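Local coordinates for protein HAD superfamily hydrolase (Brucella suis biovar 1, PDB 6NQ4) that probably acts as a phosphatase of the haloacid dehalogenase superfamily and holds a sodium ion in the crystal, at residues A[119-124]-A[129-134]. Sequence-based numbering, arbitrary orientation.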
ATOM      1  N   ILE A 119      16.053  15.492  -6.712  1.00 21.01           N
ATOM      2  CA  ILE A 119      15.473  14.648  -5.672  1.00 20.23           C
ATOM      3  C   ILE A 119      16.567  13.896  -4.930  1.00 19.71           C
ATOM      4  O   ILE A 119      17.482  13.346  -5.549  1.00 21.71           O
ATOM      5  CB  ILE A 119      14.505  13.635  -6.315  1.00 20.16           C
ATOM      6  CG1 ILE A 119      13.268  14.369  -6.831  1.00 23.26           C
ATOM      7  CG2 ILE A 119      14.151  12.497  -5.319  1.00 22.07           C
ATOM      8  CD1 ILE A 119      12.397  13.518  -7.756  1.00 24.57           C
ATOM      9  N   PHE A 120      16.449  13.851  -3.595  1.00 18.99           N
ATOM     10  CA  PHE A 120      17.238  12.960  -2.757  1.00 17.82           C
ATOM     11  C   PHE A 120      16.404  11.716  -2.455  1.00 17.37           C
ATOM     12  O   PHE A 120      15.324  11.814  -1.852  1.00 18.02           O
ATOM     13  CB  PHE A 120      17.629  13.676  -1.466  1.00 18.71           C
ATOM     14  CG  PHE A 120      18.363  12.816  -0.482  1.00 18.90           C
ATOM     15  CD1 PHE A 120      19.591  12.240  -0.802  1.00 20.23           C
ATOM     16  CD2 PHE A 120      17.825  12.586   0.774  1.00 20.07           C
ATOM     17  CE1 PHE A 120      20.268  11.458   0.139  1.00 20.95           C
ATOM     18  CE2 PHE A 120      18.503  11.819   1.715  1.00 22.33           C
ATOM     19  CZ  PHE A 120      19.717  11.255   1.395  1.00 22.60           C
ATOM     20  N   HIS A 121      16.907  10.558  -2.873  1.00 17.39           N
ATOM     21  CA  HIS A 121      16.212   9.283  -2.711  1.00 16.53           C
ATOM     22  C   HIS A 121      16.576   8.641  -1.375  1.00 16.67           C
ATOM     23  O   HIS A 121      17.763   8.495  -1.054  1.00 17.90           O
ATOM     24  CB  HIS A 121      16.628   8.349  -3.855  1.00 16.69           C
ATOM     25  CG  HIS A 121      16.108   6.949  -3.734  1.00 17.16           C
ATOM     26  ND1 HIS A 121      14.783   6.621  -3.939  1.00 18.27           N
ATOM     27  CD2 HIS A 121      16.749   5.783  -3.465  1.00 17.53           C
ATOM     28  CE1 HIS A 121      14.630   5.314  -3.804  1.00 18.68           C
ATOM     29  NE2 HIS A 121      15.808   4.781  -3.522  1.00 18.50           N
ATOM     30  N   ILE A 122      15.558   8.244  -0.615  1.00 16.29           N
ATOM     31  CA  ILE A 122      15.737   7.407   0.567  1.00 16.79           C
ATOM     32  C   ILE A 122      15.012   6.104   0.263  1.00 16.62           C
ATOM     33  O   ILE A 122      13.779   6.076   0.169  1.00 17.00           O
ATOM     34  CB  ILE A 122      15.189   8.054   1.846  1.00 17.30           C
ATOM     35  CG1 ILE A 122      15.818   9.429   2.086  1.00 17.95           C
ATOM     36  CG2 ILE A 122      15.473   7.132   3.045  1.00 17.82           C
ATOM     37  CD1 ILE A 122      15.169  10.198   3.239  1.00 18.97           C
ATOM     38  N   GLY A 123      15.768   5.030   0.109  1.00 16.37           N
ATOM     39  CA  GLY A 123      15.204   3.732  -0.201  1.00 17.30           C
ATOM     40  C   GLY A 123      16.248   2.861  -0.864  1.00 18.02           C
ATOM     41  O   GLY A 123      17.378   3.284  -1.128  1.00 20.37           O
ATOM     42  N   CYS A 124      15.838   1.634  -1.165  1.00 19.23           N
ATOM     43  CA  CYS A 124      16.803   0.692  -1.716  1.00 21.30           C
ATOM     44  C   CYS A 124      16.996   0.906  -3.221  1.00 20.66           C
ATOM     45  O   CYS A 124      16.316   1.719  -3.859  1.00 19.30           O
ATOM     46  CB  CYS A 124      16.401  -0.744  -1.382  1.00 21.13           C
ATOM     47  SG  CYS A 124      14.939  -1.294  -2.249  1.00 23.65           S
ATOM     48  N   ALA A 129      13.002   2.046  -9.343  1.00 21.00           N
ATOM     49  CA  ALA A 129      12.052   1.843 -10.433  1.00 20.07           C
ATOM     50  C   ALA A 129      10.929   2.886 -10.452  1.00 20.60           C
ATOM     51  O   ALA A 129      10.366   3.158 -11.525  1.00 21.52           O
ATOM     52  CB  ALA A 129      11.486   0.423 -10.348  1.00 22.75           C
ATOM     53  N   ILE A 130      10.605   3.488  -9.302  1.00 19.59           N
ATOM     54  CA  ILE A 130       9.536   4.480  -9.236  1.00 17.99           C
ATOM     55  C   ILE A 130       9.821   5.705 -10.106  1.00 17.95           C
ATOM     56  O   ILE A 130       8.882   6.403 -10.511  1.00 19.12           O
ATOM     57  CB  ILE A 130       9.277   4.876  -7.755  1.00 17.22           C
ATOM     58  CG1 ILE A 130       7.907   5.555  -7.589  1.00 17.69           C
ATOM     59  CG2 ILE A 130      10.431   5.746  -7.225  1.00 17.89           C
ATOM     60  CD1 ILE A 130       7.511   5.787  -6.126  1.00 17.66           C
ATOM     61  N   TYR A 131      11.091   5.988 -10.413  1.00 18.16           N
ATOM     62  CA  TYR A 131      11.441   7.183 -11.181  1.00 19.41           C
ATOM     63  C   TYR A 131      11.467   6.958 -12.681  1.00 22.46           C
ATOM     64  O   TYR A 131      11.684   7.924 -13.425  1.00 22.44           O
ATOM     65  CB  TYR A 131      12.818   7.726 -10.756  1.00 19.56           C
ATOM     66  CG  TYR A 131      12.922   7.947  -9.270  1.00 19.54           C
ATOM     67  CD1 TYR A 131      12.212   8.974  -8.650  1.00 19.19           C
ATOM     68  CD2 TYR A 131      13.720   7.124  -8.487  1.00 18.99           C
ATOM     69  CE1 TYR A 131      12.277   9.156  -7.274  1.00 18.30           C
ATOM     70  CE2 TYR A 131      13.798   7.300  -7.103  1.00 18.58           C
ATOM     71  CZ  TYR A 131      13.083   8.323  -6.511  1.00 18.17           C
ATOM     72  OH  TYR A 131      13.145   8.508  -5.147  1.00 19.13           O
ATOM     73  N   ASP A 132      11.303   5.722 -13.141  1.00 24.29           N
ATOM     74  CA  ASP A 132      11.426   5.437 -14.566  1.00 27.73           C
ATOM     75  C   ASP A 132      10.459   6.293 -15.370  1.00 28.21           C
ATOM     76  O   ASP A 132       9.256   6.314 -15.097  1.00 28.19           O
ATOM     77  CB  ASP A 132      11.142   3.958 -14.815  1.00 34.16           C
ATOM     78  CG  ASP A 132      12.254   3.062 -14.323  1.00 41.35           C
ATOM     79  OD1 ASP A 132      13.390   3.557 -14.156  1.00 43.75           O
ATOM     80  OD2 ASP A 132      11.994   1.859 -14.108  1.00 45.53           O
ATOM     81  N   GLY A 133      10.994   7.008 -16.360  1.00 29.84           N
ATOM     82  CA  GLY A 133      10.188   7.828 -17.243  1.00 29.81           C
ATOM     83  C   GLY A 133       9.825   9.192 -16.706  1.00 30.84           C
ATOM     84  O   GLY A 133       9.192   9.976 -17.425  1.00 32.92           O
ATOM     85  N   LEU A 134      10.189   9.509 -15.475  1.00 28.28           N
ATOM     86  CA  LEU A 134       9.904  10.823 -14.926  1.00 27.78           C
ATOM     87  C   LEU A 134      11.068  11.764 -15.194  1.00 29.40           C
ATOM     88  O   LEU A 134      12.227  11.345 -15.281  1.00 31.56           O
ATOM     89  CB  LEU A 134       9.649  10.731 -13.421  1.00 25.75           C
ATOM     90  CG  LEU A 134       8.524   9.768 -13.036  1.00 25.29           C
ATOM     91  CD1 LEU A 134       8.251   9.853 -11.535  1.00 26.08           C
ATOM     92  CD2 LEU A 134       7.266  10.071 -13.841  1.00 25.93           C
TER
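With chi1 at 174°, CG of H121 extends away from the backbone N and the imidazole reaches toward the loop, while Y131 turns CG away from its carbonyl carbon (chi1 -53°). The two side chains cross obliquely and join through a hydrogen bond. H121 lies on strand 118-122 of the five-stranded parallel sheet, part of an alpha/beta domain inserted into the Rossmann-like HAD core, consistent with a C2-type cap. Y131 ends a short 3-10 segment in the loop that leads from this strand to its parallel neighbour 137-138. ND1 of H121 and OH of Y131 are 2.8 Å apart. Either may be the donor. Each atom lies at the edge of the other ring, near its plane, yet the planes are turned 79° apart. The far nitrogen of H121 is also bound: NE2 donates to O of C124 at 3.1 Å. The imidazole is thus held at both nitrogens, which limits rotation of the ring. I119, two residues back on the strand, brings CG2 to 4.3 Å from CE1 of Y131. V148 and L138 of the flanking strands also touch the tyrosine. Within the loop, CG2 of I130 sits over the centre of one tyrosine face, 3.6 Å above the ring plane.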